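Local coordinates for Vlm2 (Streptomyces tsusimaensis, PDB 6ECB), which takes part, as a non-ribosomal peptide synthetase, in making the depsipeptide valinomycin, and is represented here by its thioesterase domain, of the alpha/beta-hydrolase superfamily, at residues 45-50 with 214-219; 49-54 with 69-74; 110-115 with 141-146; 162-167 with 177-182. One frame throughout, in Å; residues are numbered along the deposited sequence.

Interaction 1: residues 45-50 with 214-219; sequences PPAGGT and RLQMHQ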
loop_
_atom_site.group_PDB
_atom_site.type_symbol
_atom_site.label_atom_id
_atom_site.label_comp_id
_atom_site.label_asym_id
_atom_site.label_seq_id
_atom_site.Cartn_x
_atom_site.Cartn_y
_atom_site.Cartn_z
ATOM N N PRO A 45 3.648 0.533 -2.416
ATOM C CA PRO A 45 2.599 1.552 -2.406
ATOM C C PRO A 45 1.409 1.181 -3.276
ATOM O O PRO A 45 1.559 0.548 -4.327
ATOM C CB PRO A 45 3.318 2.791 -2.972
ATOM C CG PRO A 45 4.313 2.225 -3.925
ATOM C CD PRO A 45 4.802 0.939 -3.249
ATOM N N PRO A 46 0.209 1.652 -2.911
ATOM C CA PRO A 46 -0.958 1.498 -3.771
ATOM C C PRO A 46 -0.926 2.522 -4.901
ATOM O O PRO A 46 0.076 3.231 -5.060
ATOM C CB PRO A 46 -2.120 1.760 -2.820
ATOM C CG PRO A 46 -1.594 2.819 -1.974
ATOM C CD PRO A 46 -0.129 2.469 -1.726
ATOM N N ALA A 47 -2.024 2.634 -5.636
ATOM C CA ALA A 47 -2.056 3.571 -6.763
ATOM C C ALA A 47 -1.722 4.963 -6.271
ATOM O O ALA A 47 -2.287 5.446 -5.277
ATOM C CB ALA A 47 -3.421 3.560 -7.434
ATOM N N GLY A 48 -0.806 5.627 -6.977
ATOM C CA GLY A 48 -0.318 6.941 -6.591
ATOM C C GLY A 48 1.086 6.919 -6.013
ATOM O O GLY A 48 1.752 7.979 -5.965
ATOM N N GLY A 49 1.550 5.752 -5.564
ATOM C CA GLY A 49 2.953 5.556 -5.279
ATOM C C GLY A 49 3.439 6.034 -3.934
ATOM O O GLY A 49 4.648 6.008 -3.707
ATOM N N THR A 50 2.549 6.490 -3.060
ATOM C CA THR A 50 2.941 7.035 -1.770
ATOM C C THR A 50 2.885 5.965 -0.690
ATOM O O THR A 50 2.094 5.022 -0.778
ATOM C CB THR A 50 2.037 8.206 -1.380
ATOM O OG1 THR A 50 2.500 8.804 -0.172
ATOM C CG2 THR A 50 0.601 7.765 -1.170
ATOM N N ARG A 214 -1.634 12.624 -10.062
ATOM C CA ARG A 214 -1.394 12.254 -11.456
ATOM C C ARG A 214 -0.909 10.813 -11.562
ATOM O O ARG A 214 -1.379 10.059 -12.419
ATOM C CB ARG A 214 -0.390 13.208 -12.101
ATOM C CG ARG A 214 -0.887 14.642 -12.255
ATOM C CD ARG A 214 0.159 15.554 -12.923
ATOM N NE ARG A 214 -0.329 16.936 -12.991
ATOM C CZ ARG A 214 -1.220 17.361 -13.884
ATOM N NH1 ARG A 214 -1.710 16.525 -14.801
ATOM N NH2 ARG A 214 -1.616 18.626 -13.865
ATOM N N LEU A 215 0.012 10.396 -10.690
ATOM C CA LEU A 215 0.456 9.006 -10.734
ATOM C C LEU A 215 -0.684 8.061 -10.356
ATOM O O LEU A 215 -0.810 6.967 -10.906
ATOM C CB LEU A 215 1.661 8.799 -9.813
ATOM C CG LEU A 215 2.241 7.380 -9.769
ATOM C CD1 LEU A 215 2.611 6.877 -11.170
ATOM C CD2 LEU A 215 3.456 7.376 -8.857
ATOM N N GLN A 216 -1.541 8.475 -9.427
ATOM C CA GLN A 216 -2.678 7.640 -9.054
ATOM C C GLN A 216 -3.594 7.376 -10.242
ATOM O O GLN A 216 -3.974 6.228 -10.495
ATOM C CB GLN A 216 -3.464 8.305 -7.917
ATOM C CG GLN A 216 -4.640 7.466 -7.459
ATOM C CD GLN A 216 -5.414 8.165 -6.347
ATOM O OE1 GLN A 216 -5.661 9.360 -6.416
ATOM N NE2 GLN A 216 -5.779 7.416 -5.315
ATOM N N MET A 217 -3.978 8.427 -10.980
ATOM C CA MET A 217 -4.834 8.238 -12.148
ATOM C C MET A 217 -4.185 7.281 -13.135
ATOM O O MET A 217 -4.850 6.410 -13.704
ATOM C CB MET A 217 -5.118 9.579 -12.836
ATOM C CG MET A 217 -6.263 9.506 -13.844
ATOM S SD MET A 217 -7.859 9.183 -13.054
ATOM C CE MET A 217 -7.689 10.148 -11.563
ATOM N N HIS A 218 -2.872 7.416 -13.333
ATOM C CA HIS A 218 -2.150 6.522 -14.236
ATOM C C HIS A 218 -2.230 5.071 -13.767
ATOM O O HIS A 218 -2.512 4.165 -14.555
ATOM C CB HIS A 218 -0.689 6.965 -14.320
ATOM C CG HIS A 218 0.199 5.992 -15.008
ATOM N ND1 HIS A 218 0.205 5.845 -16.378
ATOM C CD2 HIS A 218 1.122 5.129 -14.526
ATOM C CE1 HIS A 218 1.082 4.911 -16.708
ATOM N NE2 HIS A 218 1.653 4.463 -15.604
ATOM N N GLN A 219 -1.964 4.832 -12.487
ATOM C CA GLN A 219 -1.906 3.457 -11.998
ATOM C C GLN A 219 -3.297 2.857 -11.840
ATOM O O GLN A 219 -3.455 1.624 -11.901
ATOM C CB GLN A 219 -1.153 3.406 -10.682
ATOM C CG GLN A 219 0.312 3.792 -10.828
ATOM C CD GLN A 219 1.114 3.485 -9.621
ATOM O OE1 GLN A 219 0.822 3.973 -8.529
ATOM N NE2 GLN A 219 2.145 2.648 -9.788
HETATM O O HOH W 1 2.196 2.092 -6.802
HETATM O O HOH W 2 -4.666 4.948 -3.971
#
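A type II beta turn, Pro46 to Gly49, in the loop after strand 40-44 of this alpha/beta-hydrolase fold is pressed against helix 206-220 and shows how one glutamine can fix a turn. The direct polar link is Gly48 N to Gln219 OE1, 2.8 Å; the donor lies in the plane of the amide carbonyl, with 146° at the hydrogen. Gln219 CG stands beside its backbone N (chi1 -65°) and the chain then extends, which carries the amide over to the turn, while NE2 bonds to Tyr222. An alanine here removes the acceptor of Gly48 N and would probably loosen the turn on the helix.

Water adds two bridges. One water can donate to both Pro46 O and Gln219 OE1; a second donates to Ala47 O and accepts from Gln216 NE2.

The backbones come close, Gly48 N within 3.4 Å of Gln216 CA. A CB on Gly48 would lie tight against Gln216 CB and also jam against the preceding carbonyl, so glycine suits both the turn and the helix. Alongside, Ala47 CB meets Gln219 CB at 4.0 Å, and Leu215 CD2 rests on Gly48 O at 3.4 Å.

Interaction 2: residues 49-54 with 69-74; sequences GTVLGY and GVEAPG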
loop_
_atom_site.group_PDB
_atom_site.type_symbol
_atom_site.label_atom_id
_atom_site.label_comp_id
_atom_site.label_asym_id
_atom_site.label_seq_id
_atom_site.Cartn_x
_atom_site.Cartn_y
_atom_site.Cartn_z
ATOM N N GLY A 49 1.550 5.752 -5.564
ATOM C CA GLY A 49 2.953 5.556 -5.279
ATOM C C GLY A 49 3.439 6.034 -3.934
ATOM O O GLY A 49 4.648 6.008 -3.707
ATOM N N THR A 50 2.549 6.490 -3.060
ATOM C CA THR A 50 2.941 7.035 -1.770
ATOM C C THR A 50 2.885 5.965 -0.690
ATOM O O THR A 50 2.094 5.022 -0.778
ATOM C CB THR A 50 2.037 8.206 -1.380
ATOM O OG1 THR A 50 2.500 8.804 -0.172
ATOM C CG2 THR A 50 0.601 7.765 -1.170
ATOM N N VAL A 51 3.723 6.169 0.339
ATOM C CA VAL A 51 3.733 5.369 1.569
ATOM C C VAL A 51 2.803 5.939 2.635
ATOM O O VAL A 51 2.597 5.307 3.685
ATOM C CB VAL A 51 5.162 5.304 2.164
ATOM C CG1 VAL A 51 6.183 4.897 1.136
ATOM C CG2 VAL A 51 5.560 6.644 2.764
ATOM N N LEU A 52 2.223 7.107 2.406
ATOM C CA LEU A 52 1.597 7.808 3.518
ATOM C C LEU A 52 0.396 7.066 4.090
ATOM O O LEU A 52 0.133 7.197 5.295
ATOM C CB LEU A 52 1.242 9.211 3.076
ATOM C CG LEU A 52 -0.002 9.495 2.283
ATOM C CD1 LEU A 52 -1.210 9.649 3.204
ATOM C CD2 LEU A 52 0.288 10.807 1.539
ATOM N N GLY A 53 -0.284 6.236 3.298
ATOM C CA GLY A 53 -1.410 5.448 3.773
ATOM C C GLY A 53 -1.053 4.373 4.782
ATOM O O GLY A 53 -1.960 3.832 5.420
ATOM N N TYR A 54 0.237 4.063 4.936
ATOM C CA TYR A 54 0.699 3.072 5.907
ATOM C C TYR A 54 1.213 3.680 7.205
ATOM O O TYR A 54 1.599 2.931 8.115
ATOM C CB TYR A 54 1.812 2.230 5.306
ATOM C CG TYR A 54 1.431 1.483 4.055
ATOM C CD1 TYR A 54 0.523 0.431 4.088
ATOM C CD2 TYR A 54 2.014 1.804 2.847
ATOM C CE1 TYR A 54 0.204 -0.283 2.946
ATOM C CE2 TYR A 54 1.689 1.097 1.685
ATOM C CZ TYR A 54 0.777 0.070 1.750
ATOM O OH TYR A 54 0.447 -0.670 0.620
ATOM N N GLY A 69 8.461 1.799 3.825
ATOM C CA GLY A 69 7.657 1.770 2.618
ATOM C C GLY A 69 8.499 2.216 1.438
ATOM O O GLY A 69 9.454 2.978 1.580
ATOM N N VAL A 70 8.135 1.723 0.264
ATOM C CA VAL A 70 8.767 2.168 -0.968
ATOM C C VAL A 70 7.910 3.262 -1.577
ATOM O O VAL A 70 6.723 3.061 -1.836
ATOM C CB VAL A 70 8.954 1.020 -1.958
ATOM C CG1 VAL A 70 9.605 1.553 -3.215
ATOM C CG2 VAL A 70 9.807 -0.059 -1.339
ATOM N N GLU A 71 8.527 4.397 -1.814
ATOM C CA GLU A 71 7.909 5.522 -2.485
ATOM C C GLU A 71 8.255 5.459 -3.972
ATOM O O GLU A 71 9.417 5.256 -4.335
ATOM C CB GLU A 71 8.438 6.802 -1.862
ATOM C CG GLU A 71 7.813 8.014 -2.342
ATOM C CD GLU A 71 6.821 8.601 -1.358
ATOM O OE1 GLU A 71 6.113 7.883 -0.601
ATOM O OE2 GLU A 71 6.753 9.814 -1.396
ATOM N N ALA A 72 7.258 5.648 -4.816
ATOM C CA ALA A 72 7.493 5.595 -6.256
ATOM C C ALA A 72 8.483 6.676 -6.682
ATOM O O ALA A 72 8.555 7.750 -6.081
ATOM C CB ALA A 72 6.181 5.780 -7.014
ATOM N N PRO A 73 9.219 6.455 -7.784
ATOM C CA PRO A 73 10.026 7.541 -8.332
ATOM C C PRO A 73 9.138 8.685 -8.788
ATOM O O PRO A 73 7.989 8.479 -9.178
ATOM C CB PRO A 73 10.751 6.887 -9.514
ATOM C CG PRO A 73 9.979 5.725 -9.863
ATOM C CD PRO A 73 9.282 5.244 -8.612
ATOM N N GLY A 74 9.688 9.897 -8.711
ATOM C CA GLY A 74 9.135 11.074 -9.346
ATOM C C GLY A 74 8.175 11.871 -8.500
ATOM O O GLY A 74 7.602 12.843 -8.995
#
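Two N-H groups, one of them served by a backbone oxygen and the other by a carboxylate, tie the loop 49-54 to the end of strand 67-71. Ala72 N donates to Gly49 O at 2.9 Å, almost straight at 174° and in the plane of the carbonyl. The same oxygen also receives a CA-H...O contact from Glu71 CA, so it is approached by two consecutive residues.

Glu71 serves the loop with its side chain. CG is anti to the backbone N, the chain bends at chi2 (104°), and OE1 meets Val51 N at 3.1 Å, nearly along the C-O axis. The other oxygen, OE2, is hydrogen-bonded to Tyr208 OH, which also pairs with Thr50 OG1; Thr50 OG1 in turn accepts from Leu52 N at 3.1 Å, an ST turn. A leucine here removes both carboxylate oxygens, the acceptor of Val51 N among them, and would probably loosen the loop on the strand and disturb the buried link to Tyr208.

A methyl lies against two oxygens beside these bonds: Val51 CG1 is 3.5 Å from Glu71 OE1 and from Val70 O. A CB on Gly69 would clash with that methyl, and one on Gly49 with Ala72 CB.

Strand 40-44, this loop, helix 55-60 and the parallel strand 67-71 form a beta-alpha-beta crossover of the alpha/beta-hydrolase sheet.

Interaction 3: residues 110-115 with 141-146; sequences HSLGGH and PRLGDI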
loop_
_atom_site.group_PDB
_atom_site.type_symbol
_atom_site.label_atom_id
_atom_site.label_comp_id
_atom_site.label_asym_id
_atom_site.label_seq_id
_atom_site.Cartn_x
_atom_site.Cartn_y
_atom_site.Cartn_z
ATOM N N HIS A 110 -1.297 -2.993 0.513
ATOM C CA HIS A 110 -2.736 -2.797 0.487
ATOM C C HIS A 110 -3.152 -2.399 -0.922
ATOM O O HIS A 110 -2.446 -1.649 -1.590
ATOM C CB HIS A 110 -3.111 -1.686 1.477
ATOM C CG HIS A 110 -4.572 -1.370 1.563
ATOM N ND1 HIS A 110 -5.120 -0.265 0.943
ATOM C CD2 HIS A 110 -5.584 -1.962 2.242
ATOM C CE1 HIS A 110 -6.412 -0.198 1.220
ATOM N NE2 HIS A 110 -6.719 -1.206 2.017
ATOM N N SER A 111 -4.318 -2.867 -1.344
ATOM C CA SER A 111 -4.889 -2.519 -2.645
ATOM C C SER A 111 -3.871 -2.875 -3.733
ATOM O O SER A 111 -3.280 -3.971 -3.697
ATOM C CB SER A 111 -5.317 -1.050 -2.576
ATOM O OG SER A 111 -6.092 -0.717 -3.704
ATOM N N LEU A 112 -3.628 -2.005 -4.720
ATOM C CA LEU A 112 -2.623 -2.310 -5.742
ATOM C C LEU A 112 -1.257 -2.601 -5.135
ATOM O O LEU A 112 -0.456 -3.340 -5.730
ATOM C CB LEU A 112 -2.520 -1.133 -6.726
ATOM C CG LEU A 112 -1.468 -1.276 -7.828
ATOM C CD1 LEU A 112 -1.790 -2.377 -8.809
ATOM C CD2 LEU A 112 -1.352 0.091 -8.556
ATOM N N GLY A 113 -0.966 -2.031 -3.958
ATOM C CA GLY A 113 0.270 -2.347 -3.278
ATOM C C GLY A 113 0.399 -3.827 -2.971
ATOM O O GLY A 113 1.514 -4.352 -2.925
ATOM N N GLY A 114 -0.727 -4.517 -2.776
ATOM C CA GLY A 114 -0.664 -5.970 -2.574
ATOM C C GLY A 114 -0.203 -6.717 -3.809
ATOM O O GLY A 114 0.618 -7.642 -3.728
ATOM N N HIS A 115 -0.715 -6.329 -4.984
ATOM C CA HIS A 115 -0.248 -6.972 -6.202
ATOM C C HIS A 115 1.205 -6.658 -6.467
ATOM O O HIS A 115 1.961 -7.528 -6.898
ATOM C CB HIS A 115 -1.091 -6.537 -7.387
ATOM C CG HIS A 115 -2.520 -6.836 -7.189
ATOM N ND1 HIS A 115 -3.351 -5.988 -6.507
ATOM C CD2 HIS A 115 -3.253 -7.931 -7.495
ATOM C CE1 HIS A 115 -4.554 -6.529 -6.435
ATOM N NE2 HIS A 115 -4.515 -7.711 -7.019
ATOM N N PRO A 141 -6.531 -11.484 -5.278
ATOM C CA PRO A 141 -5.580 -11.409 -6.389
ATOM C C PRO A 141 -6.191 -10.794 -7.626
ATOM O O PRO A 141 -5.466 -10.141 -8.394
ATOM C CB PRO A 141 -5.148 -12.875 -6.604
ATOM C CG PRO A 141 -6.013 -13.705 -5.810
ATOM C CD PRO A 141 -6.700 -12.854 -4.759
ATOM N N ARG A 142 -7.497 -10.946 -7.835
ATOM C CA ARG A 142 -8.210 -10.164 -8.834
ATOM C C ARG A 142 -8.396 -8.750 -8.299
ATOM O O ARG A 142 -9.114 -8.549 -7.311
ATOM C CB ARG A 142 -9.576 -10.763 -9.134
ATOM C CG ARG A 142 -9.539 -11.916 -10.026
ATOM C CD ARG A 142 -10.954 -12.467 -10.309
ATOM N NE ARG A 142 -11.770 -11.637 -11.190
ATOM C CZ ARG A 142 -11.767 -11.712 -12.518
ATOM N NH1 ARG A 142 -10.964 -12.568 -13.146
ATOM N NH2 ARG A 142 -12.550 -10.918 -13.226
ATOM N N LEU A 143 -7.780 -7.771 -8.949
ATOM C CA LEU A 143 -7.893 -6.403 -8.452
ATOM C C LEU A 143 -9.311 -5.890 -8.692
ATOM O O LEU A 143 -9.903 -6.146 -9.740
ATOM C CB LEU A 143 -6.870 -5.495 -9.134
ATOM C CG LEU A 143 -6.853 -4.040 -8.639
ATOM C CD1 LEU A 143 -6.656 -3.913 -7.116
ATOM C CD2 LEU A 143 -5.784 -3.248 -9.372
ATOM N N GLY A 144 -9.868 -5.192 -7.696
ATOM C CA GLY A 144 -11.249 -4.732 -7.798
ATOM C C GLY A 144 -11.386 -3.518 -8.705
ATOM O O GLY A 144 -10.451 -2.740 -8.896
ATOM N N ASP A 145 -12.580 -3.360 -9.276
ATOM C CA ASP A 145 -12.842 -2.233 -10.166
ATOM C C ASP A 145 -12.826 -0.915 -9.390
ATOM O O ASP A 145 -12.950 -0.879 -8.161
ATOM C CB ASP A 145 -14.184 -2.404 -10.881
ATOM C CG ASP A 145 -14.205 -3.610 -11.806
ATOM O OD1 ASP A 145 -14.182 -4.753 -11.301
ATOM O OD2 ASP A 145 -14.243 -3.412 -13.039
ATOM N N ILE A 146 -12.674 0.180 -10.133
ATOM C CA ILE A 146 -12.459 1.495 -9.534
ATOM C C ILE A 146 -13.783 2.149 -9.139
ATOM O O ILE A 146 -14.861 1.649 -9.467
ATOM C CB ILE A 146 -11.665 2.406 -10.492
#
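The chain turns sharply at Ser111, whose phi and psi of 56° and -135° are strained for a residue with a side chain, and then enters helix 112-126, while residues 141-146 run past the first turn of that helix as an irregular segment. Tight turning here requires small residues: a CB on Gly113 would clash with His110 O, and one on Gly114 would be crowded by Ser111 O.

His115 and Leu143 carry most of the contact, in nearly equal shares. The CG of His115 stands beside the backbone N, and the ring reaches across to the loop with NE2 2.9 Å from Pro141 O, which lies at the ring edge near its plane. The bond is weak, bent to 128° at the hydrogen, and Pro140 O offers NE2 a second weak one. On the other side of CE1, ND1 makes a long, weak bond to Ser111 O at 3.5 Å. Both ring nitrogens thus face carbonyl oxygens through weak bonds.

Leu143 points toward the helix and comes obliquely against the ring, its CD1 3.4 Å from His115 CE1 and its CB 3.7 Å from the same carbon. Its other methyl, CD2, meets Leu112 CD1 at 4.1 Å, where the two leucines cross obliquely. Val227 of helix 224-227 packs on Leu112, His115 and Leu143 alike.

A strand, a strained serine and a helix, with Gly109 and Gly113 on either side of the serine (GxSxG), are the marks of the nucleophile elbow of alpha/beta hydrolases; the geometry is consistent with Ser111 as nucleophile of a triad with His273 and Asp138.

Interaction 4: residues 162-167 with 177-182; sequences ILAMGI and ALKDLP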
loop_
_atom_site.group_PDB
_atom_site.type_symbol
_atom_site.label_atom_id
_atom_site.label_comp_id
_atom_site.label_asym_id
_atom_site.label_seq_id
_atom_site.Cartn_x
_atom_site.Cartn_y
_atom_site.Cartn_z
ATOM N N ILE A 162 -12.092 10.676 -7.051
ATOM C CA ILE A 162 -10.902 9.884 -6.746
ATOM C C ILE A 162 -10.110 10.544 -5.628
ATOM O O ILE A 162 -9.629 9.876 -4.706
ATOM C CB ILE A 162 -10.023 9.716 -8.004
ATOM C CG1 ILE A 162 -10.758 8.982 -9.123
ATOM C CG2 ILE A 162 -8.713 9.032 -7.645
ATOM C CD1 ILE A 162 -11.231 7.647 -8.742
ATOM N N LEU A 163 -9.922 11.854 -5.730
ATOM C CA LEU A 163 -9.220 12.590 -4.684
ATOM C C LEU A 163 -9.912 12.389 -3.346
ATOM O O LEU A 163 -9.278 12.032 -2.348
ATOM C CB LEU A 163 -9.166 14.069 -5.054
ATOM C CG LEU A 163 -8.574 15.046 -4.038
ATOM C CD1 LEU A 163 -8.141 16.333 -4.731
ATOM C CD2 LEU A 163 -9.593 15.376 -2.910
ATOM N N ALA A 164 -11.232 12.583 -3.321
ATOM C CA ALA A 164 -11.982 12.498 -2.069
ATOM C C ALA A 164 -11.903 11.103 -1.468
ATOM O O ALA A 164 -11.630 10.937 -0.273
ATOM C CB ALA A 164 -13.438 12.878 -2.313
ATOM N N MET A 165 -12.127 10.073 -2.289
ATOM C CA MET A 165 -12.210 8.723 -1.752
ATOM C C MET A 165 -10.845 8.132 -1.426
ATOM O O MET A 165 -10.749 7.286 -0.535
ATOM C CB MET A 165 -12.947 7.802 -2.735
ATOM C CG MET A 165 -14.403 8.204 -3.032
ATOM S SD MET A 165 -15.429 8.603 -1.582
ATOM C CE MET A 165 -15.199 7.153 -0.574
ATOM N N GLY A 166 -9.791 8.543 -2.129
ATOM C CA GLY A 166 -8.478 7.966 -1.899
ATOM C C GLY A 166 -7.703 8.715 -0.830
ATOM O O GLY A 166 -7.844 8.429 0.364
ATOM N N ILE A 167 -6.910 9.711 -1.233
ATOM C CA ILE A 167 -6.112 10.434 -0.247
ATOM C C ILE A 167 -7.002 11.212 0.725
ATOM O O ILE A 167 -6.640 11.388 1.895
ATOM C CB ILE A 167 -5.067 11.330 -0.951
ATOM C CG1 ILE A 167 -4.118 11.938 0.084
ATOM C CG2 ILE A 167 -5.745 12.411 -1.814
ATOM C CD1 ILE A 167 -2.759 12.244 -0.474
ATOM N N ALA A 177 -17.873 16.144 1.499
ATOM C CA ALA A 177 -17.659 17.580 1.316
ATOM C C ALA A 177 -16.648 17.850 0.204
ATOM O O ALA A 177 -16.814 18.796 -0.580
ATOM C CB ALA A 177 -17.197 18.214 2.629
ATOM N N LEU A 178 -15.593 17.032 0.119
ATOM C CA LEU A 178 -14.608 17.213 -0.943
ATOM C C LEU A 178 -15.249 17.056 -2.320
ATOM O O LEU A 178 -14.975 17.846 -3.231
ATOM C CB LEU A 178 -13.457 16.222 -0.770
ATOM C CG LEU A 178 -12.520 16.471 0.418
ATOM C CD1 LEU A 178 -11.586 15.278 0.648
ATOM C CD2 LEU A 178 -11.731 17.764 0.207
ATOM N N LYS A 179 -16.111 16.047 -2.487
ATOM C CA LYS A 179 -16.756 15.821 -3.781
ATOM C C LYS A 179 -17.536 17.047 -4.248
ATOM O O LYS A 179 -17.555 17.362 -5.444
ATOM C CB LYS A 179 -17.695 14.622 -3.696
ATOM C CG LYS A 179 -17.026 13.302 -3.446
ATOM C CD LYS A 179 -18.054 12.333 -2.899
ATOM C CE LYS A 179 -17.485 10.952 -2.697
ATOM N NZ LYS A 179 -18.322 10.164 -1.752
ATOM N N ASP A 180 -18.196 17.744 -3.328
ATOM C CA ASP A 180 -19.016 18.886 -3.707
ATOM C C ASP A 180 -18.175 20.119 -4.026
ATOM O O ASP A 180 -18.695 21.236 -3.984
ATOM C CB ASP A 180 -20.019 19.210 -2.593
ATOM N N LEU A 181 -16.895 19.945 -4.356
ATOM C CA LEU A 181 -15.989 21.075 -4.490
ATOM C C LEU A 181 -15.255 21.072 -5.821
ATOM O O LEU A 181 -15.018 20.012 -6.409
ATOM C CB LEU A 181 -14.934 21.074 -3.376
ATOM C CG LEU A 181 -15.324 21.624 -2.012
ATOM C CD1 LEU A 181 -14.194 21.370 -1.027
ATOM C CD2 LEU A 181 -15.633 23.105 -2.122
ATOM N N PRO A 182 -14.853 22.251 -6.300
ATOM C CA PRO A 182 -13.883 22.306 -7.402
ATOM C C PRO A 182 -12.567 21.642 -7.020
ATOM O O PRO A 182 -12.089 21.774 -5.893
ATOM C CB PRO A 182 -13.701 23.807 -7.639
ATOM C CG PRO A 182 -14.936 24.436 -7.103
ATOM C CD PRO A 182 -15.374 23.584 -5.953
#
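Lys179 lies along the edge of a small apolar junction between the last turn of helix 157-165 and the short helix 175-179. From CB, with CG turned beside the backbone N (chi1 -65°), the chain runs extended toward helix 157-165. CG passes Ala164 CB at 3.8 Å. CD serves as a spacer, and CE then reaches Met165 SD at 3.3 Å, with Met165 CG farther off on the same side. At the tip, NZ is also 3.3 Å from Met165 SD, so the sulfur sits beside the last C-N bond of the lysine rather than only at its end. The ammonium group has in addition a long, weak ion pair with Asp176. Met165 is bent at both chi2 and chi3, which brings its sulfur back against the lysine, and the two chains cross obliquely.

Deeper in, the contact is purely apolar. Ala164 CB meets Leu178 CB at 3.7 Å, and the small alanine lets the helices come close. Leu178 CD1 lies 3.9 Å from Ala164 CA and touches Leu163 CD2, the two leucines crossing at about a right angle. Leu163 continues inward to Leu213 of helix 206-220 and Leu190 of helix 183-194.

Gly166 ends the first helix, its N bonded to Ile162 O, and is also the N-cap position of helix 167-170. Such a run of helices, several of them short, inserted between strands 134-137 and 237-241 of the core sheet, is consistent with the lid region of thioesterase domains.

In this one alpha/beta-hydrolase domain, interactions 1 to 3 are centred within about 10 Å of the chain centre and interaction 4 about 20 Å from it. Interactions 1 and 2, centres 9 Å apart, share Gly49 and Thr50, so the loop after strand 40-44 is held by both helix 206-220 and strand 67-71. Along the chain, interaction 2 closes first, interaction 3 follows at the elbow, then interaction 4; interaction 1 spans the latter two. Leu112 of interaction 3 packs on Ala47 and Gln219, and Tyr54 of interaction 2 bonds to His110. Ile162 packs on helix 206-220 and Ile167 on Leu52 of interaction 2; interaction 1 in turn joins the probable lid to the 45-50 loop.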